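Local coordinates for NADPH-ferredoxin reductase FprA (Mycobacterium tuberculosis, PDB 1LQT), which catalyses electron transfer between NADPH and ferredoxin through a bound FAD, and may supply electrons to cytochrome P450 systems, at residues K416-E430 / R441-L455. Numbering follows the deposited sequence.
With ACT (acetate ion), chain F.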
loop_
_atom_site.group_PDB
_atom_site.type_symbol
_atom_site.label_atom_id
_atom_site.label_comp_id
_atom_site.label_asym_id
_atom_site.label_seq_id
_atom_site.Cartn_x
_atom_site.Cartn_y
_atom_site.Cartn_z
ATOM N N LYS A 416 19.525 -13.037 -12.112
ATOM C CA LYS A 416 19.125 -11.692 -12.482
ATOM C C LYS A 416 18.788 -10.856 -11.257
ATOM O O LYS A 416 17.971 -9.948 -11.326
ATOM C CB LYS A 416 17.953 -11.752 -13.444
ATOM C CG LYS A 416 18.282 -12.476 -14.760
ATOM C CD LYS A 416 17.186 -12.351 -15.772
ATOM C CE LYS A 416 17.464 -13.189 -17.008
ATOM N NZ LYS A 416 16.227 -13.216 -17.858
ATOM N N LEU A 417 19.432 -11.119 -10.135
ATOM C CA LEU A 417 19.203 -10.288 -8.952
ATOM C C LEU A 417 19.800 -8.905 -9.197
ATOM O O LEU A 417 20.695 -8.709 -10.008
ATOM C CB LEU A 417 19.673 -10.959 -7.665
ATOM C CG LEU A 417 21.175 -11.197 -7.512
ATOM C CD1 LEU A 417 21.958 -9.933 -7.168
ATOM C CD2 LEU A 417 21.382 -12.289 -6.462
ATOM N N VAL A 418 19.255 -7.947 -8.469
ATOM C CA VAL A 418 19.595 -6.540 -8.568
ATOM C C VAL A 418 20.253 -6.074 -7.282
ATOM O O VAL A 418 19.614 -5.994 -6.251
ATOM C CB VAL A 418 18.330 -5.713 -8.894
ATOM C CG1 VAL A 418 18.667 -4.227 -8.933
ATOM C CG2 VAL A 418 17.763 -6.164 -10.212
ATOM N N THR A 419 21.551 -5.770 -7.317
ATOM C CA THR A 419 22.240 -5.308 -6.116
ATOM C C THR A 419 21.933 -3.833 -5.908
ATOM O O THR A 419 21.348 -3.182 -6.761
ATOM C CB THR A 419 23.735 -5.439 -6.256
ATOM O OG1 THR A 419 24.098 -4.690 -7.408
ATOM C CG2 THR A 419 24.180 -6.884 -6.451
ATOM N N SER A 420 22.377 -3.303 -4.785
ATOM C CA SER A 420 22.196 -1.891 -4.508
ATOM C C SER A 420 22.777 -1.024 -5.607
ATOM O O SER A 420 22.169 -0.079 -6.039
ATOM C CB SER A 420 22.887 -1.516 -3.211
ATOM O OG SER A 420 22.232 -2.058 -2.139
ATOM N N ALA A 421 23.992 -1.338 -6.037
ATOM C CA ALA A 421 24.620 -0.533 -7.062
ATOM C C ALA A 421 23.814 -0.516 -8.351
ATOM O O ALA A 421 23.753 0.503 -9.029
ATOM C CB ALA A 421 26.044 -1.044 -7.332
ATOM N N HIS A 422 23.179 -1.622 -8.692
ATOM C CA HIS A 422 22.359 -1.670 -9.887
ATOM C C HIS A 422 21.000 -1.021 -9.724
ATOM O O HIS A 422 20.491 -0.419 -10.665
ATOM C CB HIS A 422 22.311 -3.065 -10.396
ATOM C CG HIS A 422 23.651 -3.470 -10.921
ATOM N ND1 HIS A 422 24.021 -3.320 -12.231
ATOM C CD2 HIS A 422 24.791 -3.772 -10.258
ATOM C CE1 HIS A 422 25.273 -3.724 -12.386
ATOM N NE2 HIS A 422 25.775 -3.963 -11.197
ATOM N N TRP A 423 20.408 -1.106 -8.536
ATOM C CA TRP A 423 19.242 -0.277 -8.263
ATOM C C TRP A 423 19.622 1.187 -8.443
ATOM O O TRP A 423 18.835 1.954 -8.996
ATOM C CB TRP A 423 18.714 -0.535 -6.840
ATOM C CG TRP A 423 18.111 0.702 -6.219
ATOM C CD1 TRP A 423 18.609 1.355 -5.170
ATOM C CD2 TRP A 423 16.977 1.442 -6.658
ATOM N NE1 TRP A 423 17.862 2.470 -4.894
ATOM C CE2 TRP A 423 16.860 2.554 -5.814
ATOM C CE3 TRP A 423 16.053 1.304 -7.706
ATOM C CZ2 TRP A 423 15.849 3.495 -5.946
ATOM C CZ3 TRP A 423 15.052 2.266 -7.855
ATOM C CH2 TRP A 423 14.975 3.356 -6.988
ATOM N N GLN A 424 20.798 1.605 -7.993
ATOM C CA GLN A 424 21.167 3.011 -8.126
ATOM C C GLN A 424 21.211 3.449 -9.578
ATOM O O GLN A 424 20.931 4.605 -9.884
ATOM C CB GLN A 424 22.472 3.288 -7.382
ATOM C CG GLN A 424 22.298 3.204 -5.866
ATOM C CD GLN A 424 23.586 3.246 -5.106
ATOM O OE1 GLN A 424 24.586 3.683 -5.597
ATOM N NE2 GLN A 424 23.557 2.814 -3.876
ATOM N N VAL A 425 21.560 2.544 -10.476
ATOM C CA VAL A 425 21.524 2.823 -11.917
ATOM C C VAL A 425 20.082 2.987 -12.386
ATOM O O VAL A 425 19.783 3.951 -13.088
ATOM C CB VAL A 425 22.249 1.719 -12.716
ATOM C CG1 VAL A 425 22.171 1.972 -14.198
ATOM C CG2 VAL A 425 23.705 1.617 -12.271
ATOM N N ILE A 426 19.192 2.073 -12.031
ATOM C CA ILE A 426 17.774 2.242 -12.333
ATOM C C ILE A 426 17.282 3.602 -11.848
ATOM O O ILE A 426 16.614 4.323 -12.569
ATOM C CB ILE A 426 16.940 1.119 -11.700
ATOM C CG1 ILE A 426 17.220 -0.225 -12.394
ATOM C CG2 ILE A 426 15.441 1.452 -11.751
ATOM C CD1 ILE A 426 16.642 -1.439 -11.665
ATOM N N ASP A 427 17.585 3.920 -10.587
ATOM C CA ASP A 427 17.139 5.158 -9.979
ATOM C C ASP A 427 17.624 6.369 -10.778
ATOM O O ASP A 427 16.855 7.282 -11.083
ATOM C CB ASP A 427 17.641 5.190 -8.546
ATOM C CG ASP A 427 17.228 6.405 -7.789
ATOM O OD1 ASP A 427 16.068 6.831 -7.922
ATOM O OD2 ASP A 427 18.055 6.984 -7.081
ATOM N N ALA A 428 18.909 6.373 -11.100
ATOM C CA ALA A 428 19.460 7.471 -11.857
ATOM C C ALA A 428 18.810 7.589 -13.224
ATOM O O ALA A 428 18.549 8.701 -13.692
ATOM C CB ALA A 428 20.957 7.285 -11.984
ATOM N N PHE A 429 18.585 6.465 -13.873
ATOM C CA PHE A 429 17.935 6.470 -15.176
ATOM C C PHE A 429 16.559 7.106 -15.092
ATOM O O PHE A 429 16.202 7.951 -15.905
ATOM C CB PHE A 429 17.854 5.023 -15.662
ATOM C CG PHE A 429 17.366 4.852 -17.073
ATOM C CD1 PHE A 429 18.256 4.610 -18.115
ATOM C CD2 PHE A 429 16.008 4.893 -17.373
ATOM C CE1 PHE A 429 17.812 4.404 -19.390
ATOM C CE2 PHE A 429 15.575 4.713 -18.644
ATOM C CZ PHE A 429 16.480 4.470 -19.655
ATOM N N GLU A 430 15.767 6.689 -14.118
ATOM C CA GLU A 430 14.413 7.176 -13.981
ATOM C C GLU A 430 14.388 8.659 -13.672
ATOM O O GLU A 430 13.623 9.410 -14.247
ATOM C CB GLU A 430 13.681 6.379 -12.909
ATOM C CG GLU A 430 13.433 4.922 -13.253
ATOM C CD GLU A 430 12.598 4.215 -12.205
ATOM O OE1 GLU A 430 12.617 4.664 -11.032
ATOM O OE2 GLU A 430 11.911 3.232 -12.545
ATOM N N ARG A 441 10.686 11.756 -11.728
ATOM C CA ARG A 441 11.236 10.625 -12.443
ATOM C C ARG A 441 10.192 10.148 -13.443
ATOM O O ARG A 441 9.014 10.498 -13.337
ATOM C CB ARG A 441 11.622 9.472 -11.511
ATOM C CG ARG A 441 10.452 8.799 -10.850
ATOM C CD ARG A 441 10.849 7.642 -9.929
ATOM N NE ARG A 441 11.704 8.075 -8.830
ATOM C CZ ARG A 441 12.951 7.635 -8.547
ATOM N NH1 ARG A 441 13.575 6.682 -9.250
ATOM N NH2 ARG A 441 13.586 8.164 -7.520
ATOM N N VAL A 442 10.647 9.336 -14.396
ATOM C CA VAL A 442 9.746 8.536 -15.234
ATOM C C VAL A 442 10.136 7.118 -14.964
ATOM O O VAL A 442 11.266 6.727 -15.201
ATOM C CB VAL A 442 9.833 8.870 -16.738
ATOM C CG1 VAL A 442 8.881 8.007 -17.509
ATOM C CG2 VAL A 442 9.585 10.325 -16.990
ATOM N N LYS A 443 9.206 6.348 -14.429
ATOM C CA LYS A 443 9.482 4.998 -14.013
ATOM C C LYS A 443 9.499 4.012 -15.150
ATOM O O LYS A 443 8.727 4.089 -16.087
ATOM C CB LYS A 443 8.447 4.552 -12.988
ATOM C CG LYS A 443 8.543 5.258 -11.665
ATOM C CD LYS A 443 7.435 4.815 -10.739
ATOM C CE LYS A 443 7.520 5.493 -9.415
ATOM N NZ LYS A 443 6.315 5.138 -8.556
ATOM N N LEU A 444 10.393 3.033 -15.004
ATOM C CA LEU A 444 10.425 1.860 -15.860
ATOM C C LEU A 444 9.319 0.931 -15.316
ATOM O O LEU A 444 9.353 0.508 -14.158
ATOM C CB LEU A 444 11.807 1.227 -15.770
ATOM C CG LEU A 444 12.926 2.100 -16.341
ATOM C CD1 LEU A 444 14.256 1.624 -15.843
ATOM C CD2 LEU A 444 12.893 2.077 -17.861
ATOM N N ALA A 445 8.336 0.635 -16.159
ATOM C CA ALA A 445 7.060 0.094 -15.707
ATOM C C ALA A 445 6.889 -1.408 -15.870
ATOM O O ALA A 445 5.856 -1.948 -15.507
ATOM C CB ALA A 445 5.915 0.815 -16.407
ATOM N N SER A 446 7.895 -2.071 -16.413
ATOM C CA SER A 446 7.869 -3.518 -16.577
ATOM C C SER A 446 9.159 -4.117 -16.047
ATOM O O SER A 446 10.191 -3.457 -16.019
ATOM C CB SER A 446 7.726 -3.916 -18.056
ATOM O OG SER A 446 8.871 -3.569 -18.807
ATOM N N LEU A 447 9.101 -5.396 -15.682
ATOM C CA LEU A 447 10.284 -6.095 -15.262
ATOM C C LEU A 447 11.324 -6.075 -16.376
ATOM O O LEU A 447 12.489 -5.848 -16.127
ATOM C CB LEU A 447 9.949 -7.531 -14.875
ATOM C CG LEU A 447 11.135 -8.352 -14.371
ATOM C CD1 LEU A 447 11.816 -7.723 -13.183
ATOM C CD2 LEU A 447 10.669 -9.757 -14.052
ATOM N N ALA A 448 10.907 -6.291 -17.613
ATOM C CA ALA A 448 11.882 -6.345 -18.705
ATOM C C ALA A 448 12.655 -5.033 -18.832
ATOM O O ALA A 448 13.853 -5.022 -19.021
ATOM C CB ALA A 448 11.216 -6.697 -20.006
ATOM N N GLU A 449 11.952 -3.915 -18.733
ATOM C CA GLU A 449 12.645 -2.625 -18.872
ATOM C C GLU A 449 13.492 -2.312 -17.654
ATOM O O GLU A 449 14.557 -1.745 -17.782
ATOM C CB GLU A 449 11.681 -1.501 -19.138
ATOM C CG GLU A 449 10.857 -1.567 -20.422
ATOM C CD GLU A 449 9.600 -0.676 -20.247
ATOM O OE1 GLU A 449 9.533 0.449 -20.785
ATOM O OE2 GLU A 449 8.664 -1.040 -19.498
ATOM N N LEU A 450 13.004 -2.669 -16.465
ATOM C CA LEU A 450 13.812 -2.521 -15.271
ATOM C C LEU A 450 15.102 -3.300 -15.362
ATOM O O LEU A 450 16.168 -2.797 -15.000
ATOM C CB LEU A 450 13.018 -2.943 -14.022
ATOM C CG LEU A 450 11.946 -1.944 -13.600
ATOM C CD1 LEU A 450 10.871 -2.616 -12.765
ATOM C CD2 LEU A 450 12.588 -0.758 -12.849
ATOM N N LEU A 451 15.005 -4.536 -15.808
ATOM C CA LEU A 451 16.187 -5.372 -15.895
ATOM C C LEU A 451 17.115 -4.991 -17.033
ATOM O O LEU A 451 18.332 -5.167 -16.933
ATOM C CB LEU A 451 15.790 -6.840 -15.989
ATOM C CG LEU A 451 15.072 -7.400 -14.768
ATOM C CD1 LEU A 451 14.835 -8.895 -14.994
ATOM C CD2 LEU A 451 15.806 -7.199 -13.466
ATOM N N ARG A 452 16.577 -4.423 -18.105
ATOM C CA ARG A 452 17.423 -3.933 -19.199
ATOM C C ARG A 452 18.412 -2.926 -18.647
ATOM O O ARG A 452 19.573 -2.898 -19.039
ATOM C CB ARG A 452 16.548 -3.309 -20.287
ATOM C CG ARG A 452 17.257 -2.687 -21.479
ATOM C CD ARG A 452 16.259 -2.094 -22.434
ATOM N NE ARG A 452 16.857 -1.595 -23.643
ATOM C CZ ARG A 452 16.187 -0.905 -24.539
ATOM N NH1 ARG A 452 14.918 -0.617 -24.332
ATOM N NH2 ARG A 452 16.791 -0.466 -25.633
ATOM N N ILE A 453 17.946 -2.091 -17.723
ATOM C CA ILE A 453 18.768 -1.034 -17.172
ATOM C C ILE A 453 19.538 -1.502 -15.945
ATOM O O ILE A 453 20.685 -1.159 -15.765
ATOM C CB ILE A 453 17.886 0.215 -16.860
ATOM C CG1 ILE A 453 17.197 0.725 -18.115
ATOM C CG2 ILE A 453 18.719 1.294 -16.158
ATOM C CD1 ILE A 453 18.076 0.905 -19.335
ATOM N N GLY A 454 18.919 -2.320 -15.109
ATOM C CA GLY A 454 19.480 -2.717 -13.838
ATOM C C GLY A 454 20.546 -3.783 -13.922
ATOM O O GLY A 454 21.485 -3.776 -13.138
ATOM N N LEU A 455 20.529 -4.629 -14.914
ATOM C CA LEU A 455 21.506 -5.707 -14.955
ATOM C C LEU A 455 22.667 -5.324 -15.810
ATOM O O LEU A 455 23.726 -6.016 -15.734
ATOM C CB LEU A 455 20.886 -6.921 -15.587
ATOM C CG LEU A 455 19.683 -7.515 -14.874
ATOM C CD1 LEU A 455 19.156 -8.681 -15.660
ATOM C CD2 LEU A 455 20.044 -7.967 -13.497
HETATM C C ACT F . 19.370 0.442 -1.536
HETATM O O ACT F . 20.506 0.082 -1.890
HETATM O OXT ACT F . 19.237 1.668 -1.395
HETATM C CH3 ACT F . 18.227 -0.508 -1.288
HETATM O O HOH W 1 23.053 -1.636 -14.390
#
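E430 reaches from helix 420-430 to the chain segment that leads into helix 447-454, and every part of its side chain meets something there. Its CB lies 3.3 Å from V442 O. CG, anti to the carbonyl carbon (chi1 -67°), follows the same carbonyl, and the extended chain carries CD to K443 CA. At the tip, OE2 accepts from L444 N at 2.9 Å, on the anti side but tilted out of the carboxylate plane, while OE1 takes R441 NH1 at 2.9 Å on its anti lone pair and also pairs with R50. Glutamate is long enough to serve backbone and arginine together. R441 sends both NH1 and NH2 end-on to D427 OD1, the two planes nearly coplanar (14° apart).

The contact packs the C-terminal helix against the helix following edge strand 418-419; axes of 420-430 and 447-454 run 111° apart in direction. I453 CG1 sits over the centre of one F429 face in a CH-pi contact, and G454, lacking a side chain, leaves room for the I426 CG1-CD1 arm. H422 ND1 bonds weakly to G454 O. E430, between R441 and R50, and D427, between R441 and R431, probably balance the arginines and favour ionised carboxylates; mainly apolar packing joins the helices beyond.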